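Side-chain contacts in antigen MTB48, Mycobacterial protein (Mycobacterium smegmatis, PDB 4WJ1), which is a secreted protein of the ESX-1 type VII secretion system and probably takes part in DNA conjugation, at least in the recipient strain: residues T42-V45 with Y46-M50; D222-D225 with K226-N230; A265-A268 with Y269-S273. All coordinates share one frame; numbering follows the deposited sequence.

In the fold
The modelled chain is the PE and PPE part of a longer protein, an elongated bundle of helices. Each contact lies along one helix, interaction 3 running one residue past its end, so none closes a loop longer than a helical turn; they follow one another in series and neither nest nor cross. Interaction 1 lies near the start of helix 40-96, in the PE domain. Interaction 2 forms the last turns of helix 187-230 and interaction 3 the last turns of helix 248-272, both in the PPE domain. Their centres are about 9 to 16 Å apart, and they meet around Tyr269, whose ring packs on Leu227 and whose hydroxyl approaches Thr42, joining the two domains.

Interaction 1 (T42-V45 with Y46-M50); sequences TASV and YSKLM
Ser47 OG faces two carbonyl oxygens of the preceding turn, Ser44 O at 2.9 Å and Ala43 O at 3.1 Å, and its single proton can serve either. The torsion that places it there (chi1 65°) puts OG between the backbone N and the carbonyl carbon and turns the hydroxyl back along the helix, a usual way for serine to satisfy itself. Ala43 O also accepts the regular bond from Ser47 N (2.9 Å). Lys48 runs extended beside Ser44: its CE passes 4.0 Å from Ser44 OG, a contact of methylene with hydroxyl. On the inner side, the CG1 branch of Val45 meets Leu49 CD1 at 4.2 Å, two branched apolar chains one turn apart that both pack on Phe220 of helix 187-230. Tyr46 suits the boundary: CG of selenomethionine Met50 lies over one face of its ring, 3.4 Å above the plane and displaced toward the rim, while its hydroxyl bonds to Ala33 O. Spacings of three and four residues thus sort polar chains from apolar ones along helix 40-96, the PE helix that packs on helix 187-230 of the PPE domain.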
loop_
_atom_site.group_PDB
_atom_site.type_symbol
_atom_site.label_atom_id
_atom_site.label_comp_id
_atom_site.label_asym_id
_atom_site.label_seq_id
_atom_site.Cartn_x
_atom_site.Cartn_y
_atom_site.Cartn_z
ATOM N N THR A 42 -17.147 -7.523 -14.315
ATOM C CA THR A 42 -17.091 -7.071 -12.937
ATOM C C THR A 42 -16.147 -7.934 -12.104
ATOM O O THR A 42 -15.361 -7.412 -11.337
ATOM C CB THR A 42 -18.472 -7.070 -12.305
ATOM O OG1 THR A 42 -19.278 -6.057 -12.929
ATOM C CG2 THR A 42 -18.373 -6.795 -10.805
ATOM N N ALA A 43 -16.209 -9.252 -12.270
ATOM C CA ALA A 43 -15.349 -10.145 -11.501
ATOM C C ALA A 43 -13.895 -9.898 -11.838
ATOM O O ALA A 43 -13.015 -10.007 -10.984
ATOM C CB ALA A 43 -15.697 -11.603 -11.768
ATOM N N SER A 44 -13.651 -9.594 -13.104
ATOM C CA SER A 44 -12.295 -9.489 -13.586
ATOM C C SER A 44 -11.668 -8.247 -13.001
ATOM O O SER A 44 -10.618 -8.324 -12.366
ATOM C CB SER A 44 -12.255 -9.447 -15.105
ATOM O OG SER A 44 -10.959 -9.063 -15.537
ATOM N N VAL A 45 -12.325 -7.105 -13.203
ATOM C CA VAL A 45 -11.818 -5.841 -12.680
ATOM C C VAL A 45 -11.709 -5.917 -11.158
ATOM O O VAL A 45 -10.700 -5.531 -10.584
ATOM C CB VAL A 45 -12.708 -4.664 -13.091
ATOM C CG1 VAL A 45 -12.291 -3.395 -12.364
ATOM C CG2 VAL A 45 -12.629 -4.458 -14.591
ATOM N N TYR A 46 -12.733 -6.458 -10.517
ATOM C CA TYR A 46 -12.709 -6.641 -9.070
ATOM C C TYR A 46 -11.498 -7.424 -8.560
ATOM O O TYR A 46 -10.835 -7.008 -7.617
ATOM C CB TYR A 46 -13.967 -7.354 -8.614
ATOM C CG TYR A 46 -13.940 -7.764 -7.177
ATOM C CD1 TYR A 46 -14.186 -6.831 -6.159
ATOM C CD2 TYR A 46 -13.702 -9.085 -6.824
ATOM C CE1 TYR A 46 -14.183 -7.209 -4.825
ATOM C CE2 TYR A 46 -13.677 -9.473 -5.500
ATOM C CZ TYR A 46 -13.927 -8.537 -4.506
ATOM O OH TYR A 46 -13.905 -8.938 -3.194
ATOM N N SER A 47 -11.234 -8.571 -9.166
ATOM C CA SER A 47 -10.182 -9.427 -8.675
ATOM C C SER A 47 -8.830 -8.739 -8.878
ATOM O O SER A 47 -7.884 -8.983 -8.123
ATOM C CB SER A 47 -10.220 -10.785 -9.370
ATOM O OG SER A 47 -9.948 -10.638 -10.747
ATOM N N LYS A 48 -8.751 -7.865 -9.880
ATOM C CA LYS A 48 -7.534 -7.077 -10.108
ATOM C C LYS A 48 -7.326 -6.088 -8.976
ATOM O O LYS A 48 -6.250 -6.033 -8.385
ATOM C CB LYS A 48 -7.597 -6.340 -11.451
ATOM C CG LYS A 48 -7.519 -7.283 -12.640
ATOM C CD LYS A 48 -7.390 -6.567 -13.969
ATOM C CE LYS A 48 -7.295 -7.584 -15.103
ATOM N NZ LYS A 48 -7.080 -6.946 -16.428
ATOM N N LEU A 49 -8.360 -5.314 -8.660
ATOM C CA LEU A 49 -8.252 -4.344 -7.586
ATOM C C LEU A 49 -7.933 -5.014 -6.261
ATOM O O LEU A 49 -7.159 -4.485 -5.475
ATOM C CB LEU A 49 -9.528 -3.529 -7.454
ATOM C CG LEU A 49 -9.774 -2.564 -8.605
ATOM C CD1 LEU A 49 -11.201 -2.001 -8.534
ATOM C CD2 LEU A 49 -8.753 -1.447 -8.585
HETATM N N MSE A 50 -8.530 -6.174 -6.009
HETATM C CA MSE A 50 -8.260 -6.879 -4.766
HETATM C C MSE A 50 -6.797 -7.336 -4.738
HETATM O O MSE A 50 -6.147 -7.327 -3.694
HETATM C CB MSE A 50 -9.197 -8.078 -4.599
HETATM C CG MSE A 50 -10.666 -7.734 -4.405
HETATM SE SE MSE A 50 -11.026 -6.352 -3.052
HETATM C CE MSE A 50 -11.181 -4.855 -4.299
#

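Interaction 2 (D222-D225 with K226-N230); sequences DAHD and KLVAN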
loop_
_atom_site.group_PDB
_atom_site.type_symbol
_atom_site.label_atom_id
_atom_site.label_comp_id
_atom_site.label_asym_id
_atom_site.label_seq_id
_atom_site.Cartn_x
_atom_site.Cartn_y
_atom_site.Cartn_z
ATOM N N ASP A 222 -17.145 4.321 -11.367
ATOM C CA ASP A 222 -17.733 5.230 -12.342
ATOM C C ASP A 222 -18.286 4.448 -13.522
ATOM O O ASP A 222 -19.399 4.710 -13.983
ATOM C CB ASP A 222 -16.723 6.264 -12.834
ATOM C CG ASP A 222 -16.411 7.326 -11.782
ATOM O OD1 ASP A 222 -17.069 7.321 -10.719
ATOM O OD2 ASP A 222 -15.515 8.175 -12.024
ATOM N N ALA A 223 -17.512 3.484 -14.002
ATOM C CA ALA A 223 -17.940 2.677 -15.139
ATOM C C ALA A 223 -19.161 1.846 -14.778
ATOM O O ALA A 223 -20.035 1.608 -15.606
ATOM C CB ALA A 223 -16.832 1.786 -15.606
ATOM N N HIS A 224 -19.220 1.411 -13.529
ATOM C CA HIS A 224 -20.316 0.581 -13.103
ATOM C C HIS A 224 -21.598 1.412 -12.968
ATOM O O HIS A 224 -22.672 0.960 -13.357
ATOM C CB HIS A 224 -19.981 -0.115 -11.786
ATOM C CG HIS A 224 -20.981 -1.148 -11.396
ATOM N ND1 HIS A 224 -22.108 -0.851 -10.654
ATOM C CD2 HIS A 224 -21.057 -2.471 -11.673
ATOM C CE1 HIS A 224 -22.813 -1.947 -10.474
ATOM N NE2 HIS A 224 -22.201 -2.950 -11.085
ATOM N N ASP A 225 -21.464 2.613 -12.403
ATOM C CA ASP A 225 -22.534 3.604 -12.361
ATOM C C ASP A 225 -23.132 3.804 -13.750
ATOM O O ASP A 225 -24.351 3.749 -13.937
ATOM C CB ASP A 225 -22.016 4.947 -11.829
ATOM C CG ASP A 225 -21.849 4.965 -10.307
ATOM O OD1 ASP A 225 -22.162 3.958 -9.637
ATOM O OD2 ASP A 225 -21.407 6.002 -9.778
ATOM N N LYS A 226 -22.261 4.032 -14.722
ATOM C CA LYS A 226 -22.689 4.249 -16.100
ATOM C C LYS A 226 -23.364 2.995 -16.667
ATOM O O LYS A 226 -24.294 3.089 -17.469
ATOM C CB LYS A 226 -21.491 4.660 -16.951
ATOM C CG LYS A 226 -21.806 5.199 -18.337
ATOM C CD LYS A 226 -20.636 6.051 -18.839
ATOM C CE LYS A 226 -20.267 5.738 -20.289
ATOM N NZ LYS A 226 -18.792 5.938 -20.550
ATOM N N LEU A 227 -22.901 1.822 -16.240
ATOM C CA LEU A 227 -23.477 0.573 -16.715
ATOM C C LEU A 227 -24.910 0.463 -16.202
ATOM O O LEU A 227 -25.839 0.175 -16.948
ATOM C CB LEU A 227 -22.648 -0.620 -16.250
ATOM C CG LEU A 227 -23.356 -1.959 -16.443
ATOM C CD1 LEU A 227 -23.411 -2.331 -17.914
ATOM C CD2 LEU A 227 -22.712 -3.047 -15.613
ATOM N N VAL A 228 -25.087 0.723 -14.917
ATOM C CA VAL A 228 -26.402 0.658 -14.312
ATOM C C VAL A 228 -27.352 1.677 -14.955
ATOM O O VAL A 228 -28.515 1.381 -15.207
ATOM C CB VAL A 228 -26.305 0.883 -12.805
ATOM C CG1 VAL A 228 -27.694 1.112 -12.201
ATOM C CG2 VAL A 228 -25.617 -0.308 -12.170
ATOM N N ALA A 229 -26.825 2.856 -15.254
ATOM C CA ALA A 229 -27.584 3.936 -15.873
ATOM C C ALA A 229 -28.009 3.644 -17.309
ATOM O O ALA A 229 -29.133 3.950 -17.694
ATOM C CB ALA A 229 -26.770 5.232 -15.829
ATOM N N ASN A 230 -27.120 3.064 -18.107
ATOM C CA ASN A 230 -27.435 2.867 -19.514
ATOM C C ASN A 230 -27.916 1.474 -19.873
ATOM O O ASN A 230 -28.406 1.266 -20.976
ATOM C CB ASN A 230 -26.224 3.192 -20.384
ATOM C CG ASN A 230 -25.793 4.622 -20.244
ATOM O OD1 ASN A 230 -26.574 5.469 -19.803
ATOM N ND2 ASN A 230 -24.538 4.907 -20.606
#
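Lys226 opens the turn by giving its backbone N-H to Asp222 O (3.0 Å). Its CB rests near that same oxygen, but the chain beyond bends at chi3 and chi4 and runs off on the exposed side of the helix, where a long charged residue is at home. Leu227 comes next and faces inward. Its N-H reaches Ala223 O by a rather bent bond (N-H...O 138°), and its CD2 comes within 4.3 Å of His224 CD2. Around this leucine gather Ile146 of helix 139-147 and Ala265 and Tyr269 of helix 248-272, so this is the buried stripe of an amphipathic helix in the PPE bundle, near the end of helix 187-230. Val228 lies on the neighbouring stripe. Its N-H bonds to His224 O at 2.9 Å, and its CG2 branch, opposite the carbonyl carbon, reaches back to His224 CE1 at 3.7 Å. The chi1 of His224 (-171°) swings the imidazole toward this methyl, which meets the ring obliquely, and a hydrogen bond between NE2 and Asp37 may hold the ring's rotation. Ala229, small and exposed, repeats the backbone pattern with Asp225 O and sets its CB 3.4 Å from that oxygen; the carboxylate of Asp225 turns instead to a salt bridge with Lys157. One residue further on, at Asn230, the helix ends.

Interaction 3 (A265-A268 with Y269-S273); sequences ALEA and YANGS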
loop_
_atom_site.group_PDB
_atom_site.type_symbol
_atom_site.label_atom_id
_atom_site.label_comp_id
_atom_site.label_asym_id
_atom_site.label_seq_id
_atom_site.Cartn_x
_atom_site.Cartn_y
_atom_site.Cartn_z
ATOM N N ALA A 265 -24.032 -1.210 -23.661
ATOM C CA ALA A 265 -23.673 -0.863 -22.287
ATOM C C ALA A 265 -22.597 -1.774 -21.730
ATOM O O ALA A 265 -21.731 -1.328 -20.991
ATOM C CB ALA A 265 -24.884 -0.912 -21.391
ATOM N N LEU A 266 -22.661 -3.055 -22.064
ATOM C CA LEU A 266 -21.704 -4.004 -21.526
ATOM C C LEU A 266 -20.340 -3.783 -22.181
ATOM O O LEU A 266 -19.300 -3.880 -21.529
ATOM C CB LEU A 266 -22.199 -5.433 -21.734
ATOM C CG LEU A 266 -23.336 -5.878 -20.816
ATOM C CD1 LEU A 266 -24.061 -7.073 -21.396
ATOM C CD2 LEU A 266 -22.795 -6.202 -19.427
ATOM N N GLU A 267 -20.360 -3.466 -23.470
ATOM C CA GLU A 267 -19.150 -3.135 -24.200
ATOM C C GLU A 267 -18.495 -1.901 -23.598
ATOM O O GLU A 267 -17.298 -1.882 -23.350
ATOM C CB GLU A 267 -19.465 -2.912 -25.681
ATOM C CG GLU A 267 -18.259 -2.568 -26.552
ATOM C CD GLU A 267 -18.570 -2.638 -28.052
ATOM O OE1 GLU A 267 -19.770 -2.674 -28.426
ATOM O OE2 GLU A 267 -17.610 -2.665 -28.860
ATOM N N ALA A 268 -19.291 -0.871 -23.346
ATOM C CA ALA A 268 -18.773 0.357 -22.762
ATOM C C ALA A 268 -18.230 0.090 -21.366
ATOM O O ALA A 268 -17.264 0.713 -20.927
ATOM C CB ALA A 268 -19.858 1.424 -22.719
ATOM N N TYR A 269 -18.858 -0.845 -20.670
ATOM C CA TYR A 269 -18.447 -1.206 -19.322
ATOM C C TYR A 269 -17.102 -1.945 -19.342
ATOM O O TYR A 269 -16.219 -1.696 -18.526
ATOM C CB TYR A 269 -19.534 -2.058 -18.680
ATOM C CG TYR A 269 -19.253 -2.511 -17.271
ATOM C CD1 TYR A 269 -18.841 -1.612 -16.287
ATOM C CD2 TYR A 269 -19.431 -3.841 -16.915
ATOM C CE1 TYR A 269 -18.601 -2.036 -14.998
ATOM C CE2 TYR A 269 -19.194 -4.270 -15.636
ATOM C CZ TYR A 269 -18.779 -3.368 -14.678
ATOM O OH TYR A 269 -18.556 -3.827 -13.403
ATOM N N ALA A 270 -16.961 -2.860 -20.289
ATOM C CA ALA A 270 -15.731 -3.615 -20.440
ATOM C C ALA A 270 -14.575 -2.657 -20.713
ATOM O O ALA A 270 -13.565 -2.698 -20.016
ATOM C CB ALA A 270 -15.869 -4.631 -21.554
ATOM N N ASN A 271 -14.739 -1.783 -21.704
ATOM C CA ASN A 271 -13.723 -0.781 -22.017
ATOM C C ASN A 271 -13.447 0.180 -20.873
ATOM O O ASN A 271 -12.305 0.346 -20.453
ATOM C CB ASN A 271 -14.124 0.020 -23.249
ATOM C CG ASN A 271 -14.196 -0.833 -24.490
ATOM O OD1 ASN A 271 -13.638 -1.931 -24.532
ATOM N ND2 ASN A 271 -14.886 -0.338 -25.515
ATOM N N GLY A 272 -14.503 0.800 -20.364
ATOM C CA GLY A 272 -14.368 1.889 -19.415
ATOM C C GLY A 272 -13.837 1.489 -18.061
ATOM O O GLY A 272 -13.328 2.329 -17.321
ATOM N N SER A 273 -13.947 0.209 -17.728
ATOM C CA SER A 273 -13.520 -0.239 -16.409
ATOM C C SER A 273 -12.131 -0.853 -16.436
ATOM O O SER A 273 -11.703 -1.428 -15.442
ATOM C CB SER A 273 -14.513 -1.249 -15.830
ATOM O OG SER A 273 -14.464 -2.473 -16.547
#
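Glu267 and Asn271 come together through different first torsions: chi1 of -180° sends the glutamate CG away from its own backbone N, while chi1 of -64° sets the Asn271 CG opposite its carbonyl carbon and swings the amide back toward the preceding turn. The two chains then lie side by side and point the same way. What meets is the methylene Glu267 CG and the amide nitrogen Asn271 ND2, 4.2 Å apart, and the carboxylate and amide planes are turned 64° from each other. In the backbone, Asn271 N bonds to Glu267 O at 3.0 Å with an essentially straight N-H...O, and Asn271 CG lies 3.5 Å from that same oxygen. Polar side chains of this kind suit the exposed flank of the helix. Tyr269 takes the buried flank. Its N-H reaches Ala265 O, and its CB lies 3.4 Å from Leu266 O; the ring packs on Phe220 and Leu227 of helix 187-230, and its hydroxyl probably bonds to Thr42 of the PE helix. Ala270, small, packs on Thr41 of helix 40-96. Gly272 N donates to Ala268 O at 2.8 Å, and Tyr269 O is gripped twice: Ser273 OG at 2.8 Å and Ser273 N at 3.1 Å reach it from opposite faces of its plane. Serine often returns its hydroxyl to a carbonyl one turn back; here Ser273, which has left helical backbone angles, does so at the C-terminal end of helix 248-272, where this PPE helix packs against PE helix 40-96.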